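Local atomic coordinates of mandelate racemase/muconate lactonizing protein (Dickeya dadantii, PDB entry 4IHC), a protein that dehydrates D-mannonate and D-gluconate with low activity to 2-dehydro-3-deoxy-D-gluconate, using one magnesium ion per subunit, though neither is likely to be its physiological substrate. Residues D93-A98 / N112-V117; Y171-C176 / Q267-E272; E220-S225 / F243-H248; V275-I280 / G297-N302; R384-G389 / E412-K417. All blocks are in the same frame, centred on the assembly; numbering follows the deposited sequence.

Interaction 1 of 5, residues D93-A98 / N112-V117; sequences DIWQSA and NALSGV
Leu114 reaches across from helix 108-129 and sets its branched end against the indole of Trp95 on helix 91-99. The aromatic part of the contact is a CH-pi interaction: the methyl CD2 of Leu114 stands over the face of the five-membered ring of Trp95, 4.3 Å from its centroid and 21° off the ring normal. The other methyl of the same leucine serves the benzo half, Leu114 CD1 lying 4.1 Å from Trp95 CZ2. With CG of Trp95 anti to the backbone N (chi1 -164°), the indole swings from its helix toward the leucine, and the two side chains cross at about a right angle.

Purely aliphatic contacts fill the rest. Leu114 CD2 also meets Ala98 CB at 3.9 Å, one turn further along the first helix, so this single methyl is wedged between alanine and indole. A looser touch, Ile94 CG2 to Val117 CG1 at 4.5 Å, extends the apolar seam.

The polar edge of the indole is satisfied outside the pair, where Trp95 NE1 is hydrogen-bonded to the carbonyl of Gly326. The helix segments run nearly antiparallel, at 162° with axes 10.6 Å apart, within the N-terminal capping domain of the enolase superfamily; helix 68-83 packs on Ile94, Ala98 and Val117, while helix 328-340 of the barrel domain touches Trp95.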
# COMPACT_ATOMS: atom_id res chain seq x y z
N ASP A 93 22.59 26.01 15.98
CA ASP A 93 22.17 27.26 15.38
C ASP A 93 23.04 27.65 14.20
O ASP A 93 22.57 27.95 13.19
CB ASP A 93 22.13 28.40 16.38
CG ASP A 93 21.63 29.69 15.78
OD1 ASP A 93 20.44 29.85 15.63
OD2 ASP A 93 22.41 30.56 15.52
N ILE A 94 24.33 27.54 14.39
CA ILE A 94 25.29 27.81 13.36
C ILE A 94 25.14 26.84 12.20
O ILE A 94 25.15 27.24 11.03
CB ILE A 94 26.74 27.76 13.91
CG1 ILE A 94 27.09 29.09 14.58
CG2 ILE A 94 27.74 27.59 12.77
CD1 ILE A 94 28.40 29.05 15.35
N TRP A 95 25.01 25.55 12.51
CA TRP A 95 24.83 24.57 11.46
C TRP A 95 23.57 24.87 10.65
O TRP A 95 23.61 24.83 9.43
CB TRP A 95 24.73 23.16 12.03
CG TRP A 95 24.94 22.17 10.99
CD1 TRP A 95 26.13 21.66 10.57
CD2 TRP A 95 23.94 21.58 10.16
NE1 TRP A 95 25.93 20.79 9.55
CE2 TRP A 95 24.59 20.69 9.30
CE3 TRP A 95 22.55 21.70 10.09
CZ2 TRP A 95 23.91 19.95 8.34
CZ3 TRP A 95 21.87 20.94 9.15
CH2 TRP A 95 22.55 20.07 8.29
N GLN A 96 22.45 25.11 11.32
CA GLN A 96 21.17 25.34 10.62
C GLN A 96 21.23 26.61 9.78
O GLN A 96 20.74 26.66 8.65
CB GLN A 96 20.00 25.48 11.62
CG GLN A 96 19.72 24.27 12.50
CD GLN A 96 19.04 23.17 11.71
OE1 GLN A 96 18.17 23.44 10.89
NE2 GLN A 96 19.45 21.92 11.93
N SER A 97 21.81 27.67 10.32
CA SER A 97 21.81 28.94 9.61
C SER A 97 22.85 28.95 8.47
O SER A 97 22.61 29.54 7.43
CB SER A 97 22.10 30.07 10.58
OG SER A 97 23.38 29.82 11.16
N ALA A 98 24.01 28.33 8.69
CA ALA A 98 24.99 28.21 7.62
C ALA A 98 24.51 27.31 6.47
O ALA A 98 24.82 27.57 5.30
CB ALA A 98 26.34 27.71 8.15
N ASN A 112 30.63 19.72 2.72
CA ASN A 112 32.00 19.61 3.25
C ASN A 112 32.48 20.90 3.88
O ASN A 112 33.20 20.85 4.89
CB ASN A 112 33.01 19.10 2.22
CG ASN A 112 33.11 17.60 2.22
OD1 ASN A 112 33.83 17.01 3.02
ND2 ASN A 112 32.37 16.96 1.32
N ALA A 113 32.05 22.04 3.33
CA ALA A 113 32.35 23.31 3.99
C ALA A 113 31.64 23.39 5.35
O ALA A 113 32.24 23.81 6.31
CB ALA A 113 32.02 24.50 3.11
N LEU A 114 30.37 22.98 5.41
CA LEU A 114 29.64 22.84 6.68
C LEU A 114 30.38 22.02 7.71
O LEU A 114 30.48 22.43 8.88
CB LEU A 114 28.30 22.13 6.45
CG LEU A 114 27.17 23.08 6.07
CD1 LEU A 114 25.91 22.29 5.68
CD2 LEU A 114 26.91 23.98 7.27
N SER A 115 30.80 20.84 7.27
CA SER A 115 31.48 19.83 8.07
C SER A 115 32.80 20.31 8.64
O SER A 115 33.05 20.14 9.83
CB SER A 115 31.74 18.57 7.22
OG SER A 115 32.54 17.65 7.96
N GLY A 116 33.65 20.89 7.80
CA GLY A 116 34.86 21.53 8.30
C GLY A 116 34.57 22.40 9.52
O GLY A 116 35.18 22.23 10.57
N VAL A 117 33.63 23.34 9.38
CA VAL A 117 33.22 24.17 10.51
C VAL A 117 32.60 23.34 11.64
O VAL A 117 32.97 23.51 12.81
CB VAL A 117 32.28 25.32 10.07
CG1 VAL A 117 31.61 25.98 11.26
CG2 VAL A 117 33.06 26.35 9.28

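Interaction 2 of 5, residues Y171-C176 / Q267-E272; sequences YQYVRC and QLFYLE. With MG (magnesium ion), chain I.
Tyr173 presents the edge of its ring to the face of Phe269 in a T-shaped pair, the planes standing at 85° and the centroids 5.3 Å apart. The leading atom is Tyr173 CE2, which comes within 3.7 Å of Phe269 CE1; Tyr173 CD2 rides above the same face, displaced toward its rim. The first torsions differ: CG of Tyr173 lies anti to its carbonyl carbon (chi1 -51°), whereas that of Phe269 lies opposite the backbone N (chi1 -176°), and together they bring the rings to meet across the intervening strand 242-246. Beyond the pair, Phe269 also meets the ring of Tyr317.

Further along the two segments the apolar contact gives way to a polar one. Arg175 and Glu272 do not touch directly, Arg175 NE and Glu272 OE1 being 4.8 Å apart, but water 1 lies between them. It lies 2.7 Å from Glu272 OE1, where it can donate, though other acceptors compete for its protons, and accepts a weak bond from Arg175 NE. The extended glutamate chain carries its other oxygen to the metal, with Glu272 OE2 1.9 Å from the magnesium ion.

The carboxylate is thus divided, one oxygen facing the water and one binding the metal, and Arg319 hydrogen-bonds to the metal-bound oxygen. The positive charges of Arg175, Arg319 and magnesium would be expected to offset the carboxylates gathered at this end of the barrel.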
# COMPACT_ATOMS: atom_id res chain seq x y z
N TYR A 171 43.23 -8.40 12.35
CA TYR A 171 41.95 -7.94 11.76
C TYR A 171 40.90 -9.05 11.79
O TYR A 171 41.25 -10.19 11.52
CB TYR A 171 42.13 -7.45 10.32
CG TYR A 171 42.66 -6.05 10.31
CD1 TYR A 171 41.79 -4.96 10.48
CD2 TYR A 171 44.02 -5.80 10.15
CE1 TYR A 171 42.27 -3.66 10.47
CE2 TYR A 171 44.51 -4.50 10.16
CZ TYR A 171 43.63 -3.43 10.32
OH TYR A 171 44.08 -2.13 10.33
N GLN A 172 39.65 -8.73 12.13
CA GLN A 172 38.63 -9.77 12.17
C GLN A 172 37.53 -9.57 11.11
O GLN A 172 36.59 -10.36 11.02
CB GLN A 172 38.03 -9.93 13.57
CG GLN A 172 39.09 -10.18 14.67
CD GLN A 172 38.49 -10.53 16.03
OE1 GLN A 172 38.40 -11.70 16.40
NE2 GLN A 172 38.10 -9.51 16.80
N TYR A 173 37.66 -8.49 10.33
CA TYR A 173 36.76 -8.20 9.24
C TYR A 173 37.61 -7.68 8.09
O TYR A 173 38.56 -6.94 8.30
CB TYR A 173 35.75 -7.11 9.62
CG TYR A 173 35.00 -7.32 10.92
CD1 TYR A 173 35.67 -7.26 12.14
CD2 TYR A 173 33.61 -7.51 10.93
CE1 TYR A 173 34.98 -7.39 13.34
CE2 TYR A 173 32.92 -7.66 12.13
CZ TYR A 173 33.61 -7.61 13.33
OH TYR A 173 32.94 -7.77 14.54
N VAL A 174 37.25 -8.04 6.88
CA VAL A 174 38.03 -7.67 5.71
C VAL A 174 37.09 -7.46 4.52
O VAL A 174 36.09 -8.12 4.40
CB VAL A 174 39.08 -8.76 5.39
CG1 VAL A 174 40.02 -8.94 6.58
CG2 VAL A 174 38.40 -10.08 5.05
N ARG A 175 37.41 -6.48 3.69
CA ARG A 175 36.70 -6.25 2.44
C ARG A 175 37.52 -6.95 1.35
O ARG A 175 38.69 -6.68 1.23
CB ARG A 175 36.65 -4.74 2.18
CG ARG A 175 35.98 -4.22 0.90
CD ARG A 175 36.36 -2.74 0.81
NE ARG A 175 35.77 -1.94 -0.26
CZ ARG A 175 36.38 -1.60 -1.40
NH1 ARG A 175 35.75 -0.83 -2.28
NH2 ARG A 175 37.60 -2.05 -1.67
N CYS A 176 36.89 -7.83 0.58
CA CYS A 176 37.57 -8.63 -0.45
C CYS A 176 37.14 -8.28 -1.85
O CYS A 176 35.99 -8.56 -2.25
CB CYS A 176 37.19 -10.09 -0.28
SG CYS A 176 37.20 -10.55 1.45
N GLN A 267 27.60 -15.90 3.50
CA GLN A 267 27.35 -15.12 4.71
C GLN A 267 28.25 -13.90 4.89
O GLN A 267 28.99 -13.78 5.87
CB GLN A 267 27.38 -16.05 5.94
CG GLN A 267 26.19 -17.01 5.89
CD GLN A 267 26.22 -18.05 6.98
OE1 GLN A 267 25.61 -17.88 8.03
NE2 GLN A 267 26.92 -19.15 6.74
N LEU A 268 28.17 -12.98 3.94
CA LEU A 268 28.88 -11.72 4.05
C LEU A 268 28.40 -10.94 5.26
O LEU A 268 27.25 -11.06 5.67
CB LEU A 268 28.73 -10.85 2.79
CG LEU A 268 29.09 -11.46 1.43
CD1 LEU A 268 29.30 -10.38 0.38
CD2 LEU A 268 30.30 -12.37 1.46
N PHE A 269 29.30 -10.14 5.82
CA PHE A 269 28.93 -9.18 6.85
C PHE A 269 28.05 -8.10 6.23
O PHE A 269 27.02 -7.69 6.82
CB PHE A 269 30.20 -8.58 7.46
CG PHE A 269 29.93 -7.65 8.59
CD1 PHE A 269 29.67 -8.15 9.87
CD2 PHE A 269 29.93 -6.28 8.40
CE1 PHE A 269 29.40 -7.28 10.92
CE2 PHE A 269 29.64 -5.42 9.44
CZ PHE A 269 29.41 -5.92 10.71
N TYR A 270 28.47 -7.61 5.06
CA TYR A 270 27.56 -6.88 4.18
C TYR A 270 28.01 -6.76 2.73
O TYR A 270 29.19 -6.72 2.44
CB TYR A 270 27.17 -5.52 4.73
CG TYR A 270 28.25 -4.46 4.95
CD1 TYR A 270 29.02 -3.95 3.90
CD2 TYR A 270 28.40 -3.87 6.22
CE1 TYR A 270 29.97 -2.94 4.12
CE2 TYR A 270 29.32 -2.85 6.42
CZ TYR A 270 30.10 -2.39 5.38
OH TYR A 270 31.00 -1.37 5.62
N LEU A 271 27.03 -6.71 1.84
CA LEU A 271 27.24 -6.39 0.44
C LEU A 271 26.96 -4.89 0.24
O LEU A 271 25.85 -4.43 0.53
CB LEU A 271 26.30 -7.24 -0.40
CG LEU A 271 26.37 -7.10 -1.94
CD1 LEU A 271 27.74 -7.50 -2.45
CD2 LEU A 271 25.31 -7.95 -2.62
N GLU A 272 27.95 -4.15 -0.26
CA GLU A 272 27.91 -2.70 -0.24
C GLU A 272 27.56 -2.10 -1.60
O GLU A 272 28.02 -2.58 -2.63
CB GLU A 272 29.28 -2.17 0.22
CG GLU A 272 29.47 -0.69 0.00
CD GLU A 272 30.79 -0.20 0.55
OE1 GLU A 272 31.37 -0.90 1.40
OE2 GLU A 272 31.23 0.90 0.13
MG MG I . 32.40 1.61 -1.19
O HOH W 1 34.07 -0.98 1.71
O HOH W 2 33.58 2.39 -2.39
O HOH W 3 30.87 1.78 -2.48

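Interaction 3 of 5, residues E220-S225 / F243-H248; sequences EAYAKS and FIHDVH. With MG (magnesium ion), chain I.
Tyr222 and His245 approach from opposite directions and join at their polar rims: Tyr222 OH lies 2.7 Å from His245 NE2 in a hydrogen bond whose donor could be either group. The phenol oxygen sits near the plane of the imidazole, and the rings are inclined by only 19° without stacking. This is the tight part of the contact. Its second element is Val247, whose CA comes within 3.4 Å of Tyr222 OH.

Looser packing follows on the apolar rim, where Tyr222 CE2 and Val247 CG1 are 4.5 Å apart. The CB of Asp246 points away from the helix, and its OD2 binds the magnesium ion at 2.0 Å. Arg175 hydrogen-bonds to the same OD2, while Asp246 OD1 accepts a hydrogen bond from metal-bound water 3.

His245 ND1 also bonds to the carbonyl of Cys176. Helix 219-237 and strand 242-246 are successive elements of the enolase-superfamily barrel, with a metal ligand at the strand's C-terminal end and His248, probably a proton donor/acceptor as in related enzymes, just beyond it.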
# COMPACT_ATOMS: atom_id res chain seq x y z
N GLU A 220 29.25 -7.89 -16.53
CA GLU A 220 28.75 -9.27 -16.51
C GLU A 220 29.84 -10.26 -16.09
O GLU A 220 29.57 -11.17 -15.30
CB GLU A 220 28.15 -9.65 -17.87
CG GLU A 220 26.83 -8.96 -18.14
CD GLU A 220 26.81 -8.22 -19.47
OE1 GLU A 220 27.82 -7.56 -19.81
OE2 GLU A 220 25.78 -8.30 -20.18
N ALA A 221 31.06 -10.09 -16.60
CA ALA A 221 32.19 -10.94 -16.19
C ALA A 221 32.44 -10.80 -14.69
O ALA A 221 32.63 -11.78 -13.96
CB ALA A 221 33.46 -10.59 -16.96
N TYR A 222 32.42 -9.57 -14.22
CA TYR A 222 32.59 -9.28 -12.80
C TYR A 222 31.51 -9.96 -11.99
O TYR A 222 31.79 -10.60 -10.98
CB TYR A 222 32.59 -7.75 -12.55
CG TYR A 222 32.15 -7.42 -11.15
CD1 TYR A 222 33.02 -7.58 -10.05
CD2 TYR A 222 30.86 -7.00 -10.89
CE1 TYR A 222 32.61 -7.29 -8.75
CE2 TYR A 222 30.44 -6.70 -9.61
CZ TYR A 222 31.31 -6.85 -8.54
OH TYR A 222 30.86 -6.56 -7.26
N ALA A 223 30.27 -9.87 -12.45
CA ALA A 223 29.16 -10.45 -11.69
C ALA A 223 29.29 -11.96 -11.56
O ALA A 223 29.14 -12.51 -10.46
CB ALA A 223 27.81 -10.06 -12.30
N LYS A 224 29.60 -12.62 -12.65
CA LYS A 224 29.76 -14.04 -12.59
C LYS A 224 30.88 -14.38 -11.65
O LYS A 224 30.84 -15.36 -10.99
CB LYS A 224 30.06 -14.61 -13.95
CG LYS A 224 28.84 -15.02 -14.63
CD LYS A 224 28.27 -13.95 -15.39
CE LYS A 224 27.00 -14.41 -16.06
NZ LYS A 224 26.88 -13.77 -17.32
N SER A 225 31.89 -13.56 -11.63
CA SER A 225 33.13 -13.94 -10.93
C SER A 225 33.03 -13.85 -9.40
O SER A 225 33.81 -14.46 -8.68
CB SER A 225 34.32 -13.11 -11.41
OG SER A 225 34.31 -11.84 -10.79
N PHE A 243 33.43 -11.09 6.08
CA PHE A 243 33.78 -10.66 4.72
C PHE A 243 32.86 -9.58 4.32
O PHE A 243 31.66 -9.68 4.52
CB PHE A 243 33.57 -11.77 3.67
CG PHE A 243 34.57 -12.88 3.73
CD1 PHE A 243 35.82 -12.70 4.32
CD2 PHE A 243 34.30 -14.10 3.13
CE1 PHE A 243 36.75 -13.72 4.35
CE2 PHE A 243 35.23 -15.13 3.16
CZ PHE A 243 36.46 -14.94 3.78
N ILE A 244 33.42 -8.56 3.67
CA ILE A 244 32.64 -7.49 3.11
C ILE A 244 32.95 -7.41 1.60
O ILE A 244 34.11 -7.50 1.24
CB ILE A 244 33.03 -6.20 3.79
CG1 ILE A 244 32.31 -6.10 5.14
CG2 ILE A 244 32.78 -4.99 2.89
CD1 ILE A 244 32.87 -5.03 6.04
N HIS A 245 31.95 -7.25 0.74
CA HIS A 245 32.22 -7.03 -0.68
C HIS A 245 31.52 -5.77 -1.13
O HIS A 245 30.36 -5.55 -0.79
CB HIS A 245 31.75 -8.22 -1.53
CG HIS A 245 32.06 -8.08 -2.98
ND1 HIS A 245 33.36 -8.13 -3.47
CD2 HIS A 245 31.26 -7.88 -4.06
CE1 HIS A 245 33.33 -7.94 -4.78
NE2 HIS A 245 32.07 -7.81 -5.17
N ASP A 246 32.22 -4.95 -1.91
CA ASP A 246 31.71 -3.69 -2.45
C ASP A 246 31.37 -3.78 -3.93
O ASP A 246 32.27 -3.85 -4.77
CB ASP A 246 32.79 -2.61 -2.27
CG ASP A 246 32.22 -1.19 -2.27
OD1 ASP A 246 31.13 -0.96 -2.84
OD2 ASP A 246 32.90 -0.28 -1.72
N VAL A 247 30.08 -3.76 -4.26
CA VAL A 247 29.64 -3.78 -5.65
C VAL A 247 29.87 -2.40 -6.30
O VAL A 247 30.06 -2.30 -7.52
CB VAL A 247 28.15 -4.15 -5.76
CG1 VAL A 247 27.68 -4.14 -7.20
CG2 VAL A 247 27.87 -5.50 -5.11
N HIS A 248 29.80 -1.34 -5.50
CA HIS A 248 30.25 -0.04 -5.97
C HIS A 248 29.45 0.44 -7.16
O HIS A 248 30.02 1.03 -8.08
CB HIS A 248 31.72 -0.16 -6.38
CG HIS A 248 32.50 1.10 -6.22
ND1 HIS A 248 32.30 2.21 -7.02
CD2 HIS A 248 33.53 1.41 -5.40
CE1 HIS A 248 33.15 3.16 -6.68
NE2 HIS A 248 33.91 2.70 -5.69
MG MG I . 32.40 1.61 -1.19
O HOH W 3 30.87 1.78 -2.48
O HOH W 2 33.58 2.39 -2.39

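Interaction 4 of 5, residues V275-I280 / G297-N302; sequences VAPENI and GELFVN. With MG (magnesium ion), chain I.
The Phe300 ring meets Pro277 at its edge, where Phe300 CE1 lies 4.1 Å from Pro277 CB near the ring plane. Over one face, offset toward the rim, is the CA of Gly297, 3.3 Å above the plane; Ile280 approaches obliquely, its CG2 4.2 Å from Phe300 CZ. Pro277 is shared with Leu299, which crosses it at about a right angle and brings Leu299 CB to 3.6 Å from Pro277 CG.

A type I turn from Gly297 to Phe300, closed by the bond from Phe300 N to Gly297 O, sends Glu298 away from this apolar cluster. Its CG sits between the backbone N and carbonyl carbon (chi1 76°), and the extended chain beyond places Glu298 OE1 2.3 Å from the magnesium ion. Glu298 OE2 accepts a 2.7 Å hydrogen bond from metal-bound water 2.

Trp104 of a second subunit bonds to the carbonyl of Glu298. The two segments are loops following neighbouring barrel strands, and the second carries a metal ligand at the strand's C-terminal end, as in enolase-superfamily active sites.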
# COMPACT_ATOMS: atom_id res chain seq x y z
N VAL A 275 23.31 -0.69 -5.60
CA VAL A 275 22.74 0.24 -6.58
C VAL A 275 23.25 1.65 -6.36
O VAL A 275 23.74 2.01 -5.27
CB VAL A 275 21.19 0.27 -6.52
CG1 VAL A 275 20.62 -1.13 -6.72
CG2 VAL A 275 20.71 0.89 -5.21
N ALA A 276 23.14 2.45 -7.40
CA ALA A 276 23.53 3.85 -7.35
C ALA A 276 22.45 4.59 -6.56
O ALA A 276 21.33 4.15 -6.49
CB ALA A 276 23.57 4.39 -8.78
N PRO A 277 22.78 5.77 -6.05
CA PRO A 277 21.82 6.57 -5.32
C PRO A 277 20.61 6.84 -6.23
O PRO A 277 19.47 6.77 -5.79
CB PRO A 277 22.62 7.84 -5.06
CG PRO A 277 24.02 7.35 -4.91
CD PRO A 277 24.13 6.38 -6.06
N GLU A 278 20.88 7.07 -7.50
CA GLU A 278 19.83 7.35 -8.46
C GLU A 278 18.83 6.19 -8.63
O GLU A 278 17.76 6.38 -9.22
CB GLU A 278 20.45 7.72 -9.81
CG GLU A 278 21.24 9.04 -9.80
CD GLU A 278 22.68 8.88 -9.30
OE1 GLU A 278 23.15 7.73 -9.11
OE2 GLU A 278 23.35 9.91 -9.11
N ASN A 279 19.19 5.01 -8.13
CA ASN A 279 18.39 3.79 -8.33
C ASN A 279 17.91 3.16 -7.02
O ASN A 279 17.57 1.97 -7.00
CB ASN A 279 19.19 2.71 -9.10
CG ASN A 279 19.25 2.97 -10.59
OD1 ASN A 279 20.22 2.60 -11.27
ND2 ASN A 279 18.22 3.61 -11.11
N ILE A 280 17.87 3.94 -5.94
CA ILE A 280 17.55 3.33 -4.65
C ILE A 280 16.18 2.68 -4.62
O ILE A 280 15.91 1.82 -3.79
CB ILE A 280 17.62 4.34 -3.49
CG1 ILE A 280 16.78 5.58 -3.81
CG2 ILE A 280 19.06 4.69 -3.14
CD1 ILE A 280 16.33 6.35 -2.59
N GLY A 297 25.40 4.10 1.09
CA GLY A 297 25.38 5.48 1.52
C GLY A 297 26.64 6.31 1.41
O GLY A 297 26.58 7.52 1.69
N GLU A 298 27.77 5.73 1.03
CA GLU A 298 28.95 6.58 0.93
C GLU A 298 28.70 7.76 -0.04
O GLU A 298 29.19 8.86 0.22
CB GLU A 298 30.22 5.80 0.59
CG GLU A 298 30.27 5.40 -0.86
CD GLU A 298 31.46 4.50 -1.14
OE1 GLU A 298 31.75 3.60 -0.31
OE2 GLU A 298 32.09 4.68 -2.20
N LEU A 299 27.93 7.54 -1.11
CA LEU A 299 27.62 8.62 -2.05
C LEU A 299 26.52 9.59 -1.60
O LEU A 299 26.30 10.59 -2.26
CB LEU A 299 27.25 8.08 -3.43
CG LEU A 299 28.42 7.62 -4.31
CD1 LEU A 299 27.92 6.84 -5.51
CD2 LEU A 299 29.26 8.81 -4.77
N PHE A 300 25.81 9.29 -0.52
CA PHE A 300 24.63 10.10 -0.13
C PHE A 300 24.98 11.53 0.32
O PHE A 300 26.00 11.74 0.98
CB PHE A 300 23.77 9.41 0.96
CG PHE A 300 23.15 8.09 0.52
CD1 PHE A 300 23.14 7.71 -0.82
CD2 PHE A 300 22.54 7.25 1.46
CE1 PHE A 300 22.55 6.50 -1.22
CE2 PHE A 300 21.94 6.06 1.08
CZ PHE A 300 21.96 5.67 -0.26
N VAL A 301 24.14 12.49 -0.06
CA VAL A 301 24.34 13.91 0.21
C VAL A 301 23.01 14.58 0.59
O VAL A 301 22.96 15.79 0.86
CB VAL A 301 24.95 14.66 -1.00
CG1 VAL A 301 26.37 14.16 -1.28
CG2 VAL A 301 24.14 14.46 -2.26
N ASN A 302 21.93 13.80 0.64
CA ASN A 302 20.58 14.34 0.75
C ASN A 302 19.74 13.40 1.59
O ASN A 302 19.81 12.17 1.42
CB ASN A 302 19.97 14.47 -0.67
CG ASN A 302 18.77 15.39 -0.72
OD1 ASN A 302 17.74 15.12 -0.11
ND2 ASN A 302 18.91 16.51 -1.44
MG MG I . 32.40 1.61 -1.19
O HOH W 2 33.58 2.39 -2.39
O HOH W 3 30.87 1.78 -2.48

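Interaction 5 of 5, residues R384-G389 / E412-K417; sequences REVFPG and ETLAEK
Leu414 and Val386 form the centre of a small aliphatic contact between the end of helix 381-386 and the short helix 412-415. The two branches of the valine divide the work. Val386 CG2 faces the base of the leucine, 4.1 Å from Leu414 CB, while Val386 CG1 turns to the neighbouring residue and lies 4.0 Å from Ala415 CB. This split follows from the valine torsion, which puts CG1 anti to the backbone N (chi1 174°) and CG2 anti to the carbonyl carbon. CG1 has a further neighbour within its own segment, standing 3.6 Å above the plane of the Phe387 ring, offset toward its rim.

A second group of contacts joins the leucine to Glu385. The methyl Leu414 CD2 reaches 3.8 Å from Glu385 CB and also rests against the carbonyl oxygen of that residue. These are van der Waals touches with the aliphatic base and backbone of an exposed glutamate. Lys417 NZ is 6.8 Å from Glu385 OE1, too far for a salt bridge.

The closest backbones are those of Val386 and Ala415, with CA atoms 5.8 Å apart, a short spacing consistent with the small side chain of Ala415. Backbone bonding between Val386 and Asn411 ties the pieces together, and Ala415 also packs on Ile35 of strand 29-37. The arrangement therefore links helix 412-415, and through it helix 381-386, to the antiparallel sheet of the N-terminal capping domain, in the two-domain architecture of the enolase superfamily.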
# COMPACT_ATOMS: atom_id res chain seq x y z
N ARG A 384 50.84 10.68 10.61
CA ARG A 384 50.93 10.69 12.07
C ARG A 384 51.68 11.91 12.59
O ARG A 384 51.34 12.44 13.67
CB ARG A 384 51.53 9.39 12.61
CG ARG A 384 50.53 8.22 12.59
CD ARG A 384 51.11 6.96 13.24
NE ARG A 384 52.10 6.38 12.36
CZ ARG A 384 51.82 5.53 11.39
NH1 ARG A 384 50.56 5.14 11.20
NH2 ARG A 384 52.78 5.07 10.62
N GLU A 385 52.64 12.39 11.80
CA GLU A 385 53.47 13.54 12.21
C GLU A 385 52.74 14.85 11.93
O GLU A 385 52.78 15.78 12.75
CB GLU A 385 54.83 13.50 11.50
CG GLU A 385 55.83 12.54 12.16
CD GLU A 385 56.95 12.10 11.23
OE1 GLU A 385 57.03 12.61 10.10
OE2 GLU A 385 57.76 11.24 11.64
N VAL A 386 52.04 14.93 10.81
CA VAL A 386 51.25 16.13 10.51
C VAL A 386 50.03 16.29 11.42
O VAL A 386 49.62 17.42 11.75
CB VAL A 386 50.86 16.17 9.03
CG1 VAL A 386 49.91 17.34 8.75
CG2 VAL A 386 52.13 16.24 8.19
N PHE A 387 49.44 15.17 11.80
CA PHE A 387 48.31 15.15 12.72
C PHE A 387 48.60 14.32 13.98
O PHE A 387 48.25 13.13 14.06
CB PHE A 387 47.09 14.54 12.02
CG PHE A 387 46.67 15.26 10.77
CD1 PHE A 387 45.74 16.32 10.80
CD2 PHE A 387 47.16 14.85 9.54
CE1 PHE A 387 45.34 16.95 9.63
CE2 PHE A 387 46.76 15.47 8.36
CZ PHE A 387 45.86 16.53 8.41
N PRO A 388 49.27 14.93 14.97
CA PRO A 388 49.48 14.27 16.26
C PRO A 388 48.13 14.01 16.95
O PRO A 388 47.26 14.88 16.97
CB PRO A 388 50.27 15.32 17.06
CG PRO A 388 50.95 16.16 16.03
CD PRO A 388 49.99 16.21 14.88
N GLY A 389 47.97 12.82 17.50
CA GLY A 389 46.73 12.46 18.18
C GLY A 389 45.95 11.37 17.45
O GLY A 389 44.83 11.04 17.84
N GLU A 412 50.85 22.81 11.30
CA GLU A 412 50.69 23.58 10.06
C GLU A 412 51.97 23.78 9.26
O GLU A 412 51.93 23.90 8.04
CB GLU A 412 50.07 24.94 10.32
CG GLU A 412 48.62 24.93 10.79
CD GLU A 412 48.03 26.33 10.80
OE1 GLU A 412 47.79 26.89 9.71
OE2 GLU A 412 47.79 26.88 11.90
N THR A 413 53.10 23.86 9.95
CA THR A 413 54.41 23.99 9.31
C THR A 413 54.77 22.75 8.51
O THR A 413 55.18 22.84 7.34
CB THR A 413 55.50 24.20 10.37
OG1 THR A 413 55.38 25.52 10.90
CG2 THR A 413 56.91 23.98 9.78
N LEU A 414 54.65 21.59 9.16
CA LEU A 414 54.84 20.31 8.49
C LEU A 414 53.82 20.10 7.35
O LEU A 414 54.15 19.51 6.32
CB LEU A 414 54.73 19.16 9.49
CG LEU A 414 55.72 18.00 9.36
CD1 LEU A 414 57.14 18.55 9.21
CD2 LEU A 414 55.63 17.13 10.60
N ALA A 415 52.59 20.59 7.53
CA ALA A 415 51.55 20.36 6.53
C ALA A 415 51.95 20.98 5.20
O ALA A 415 51.68 20.42 4.12
CB ALA A 415 50.21 20.91 7.01
N GLU A 416 52.60 22.13 5.28
CA GLU A 416 53.00 22.88 4.09
C GLU A 416 54.00 22.13 3.22
O GLU A 416 54.19 22.46 2.05
CB GLU A 416 53.62 24.23 4.49
CG GLU A 416 52.63 25.32 4.87
CD GLU A 416 53.31 26.45 5.63
OE1 GLU A 416 54.38 26.21 6.22
OE2 GLU A 416 52.77 27.58 5.64
N LYS A 417 54.64 21.11 3.79
CA LYS A 417 55.67 20.37 3.08
C LYS A 417 55.10 19.23 2.24
O LYS A 417 55.84 18.49 1.62
CB LYS A 417 56.68 19.79 4.06
CG LYS A 417 57.60 20.79 4.73
CD LYS A 417 58.79 20.03 5.30
CE LYS A 417 58.44 18.55 5.42
NZ LYS A 417 59.33 17.80 6.35

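How the interactions relate
Interactions 2, 3 and 4 converge on one magnesium ion, supplying Glu272, Asp246 and Glu298 respectively from the ends of successive barrel strands. Glu272 OE2 lies 2.8 Å from both Asp246 OD2 and Glu298 OE1, a crowding of carboxylate oxygens that the metal bridges; waters 2 and 3 complete the modelled ligands shared by all three. Interaction 3 is nested within the chain loop closed by interaction 2, and the two also join through Phe269 N and Phe243 O, 2.7 Å apart. Interactions 1 and 5 lie away from the metal and the substrate-binding residues, their centres about 25 Å apart. Interaction 1 comes within about 7 Å of interaction 4, nearest atoms, and both touch the second subunit.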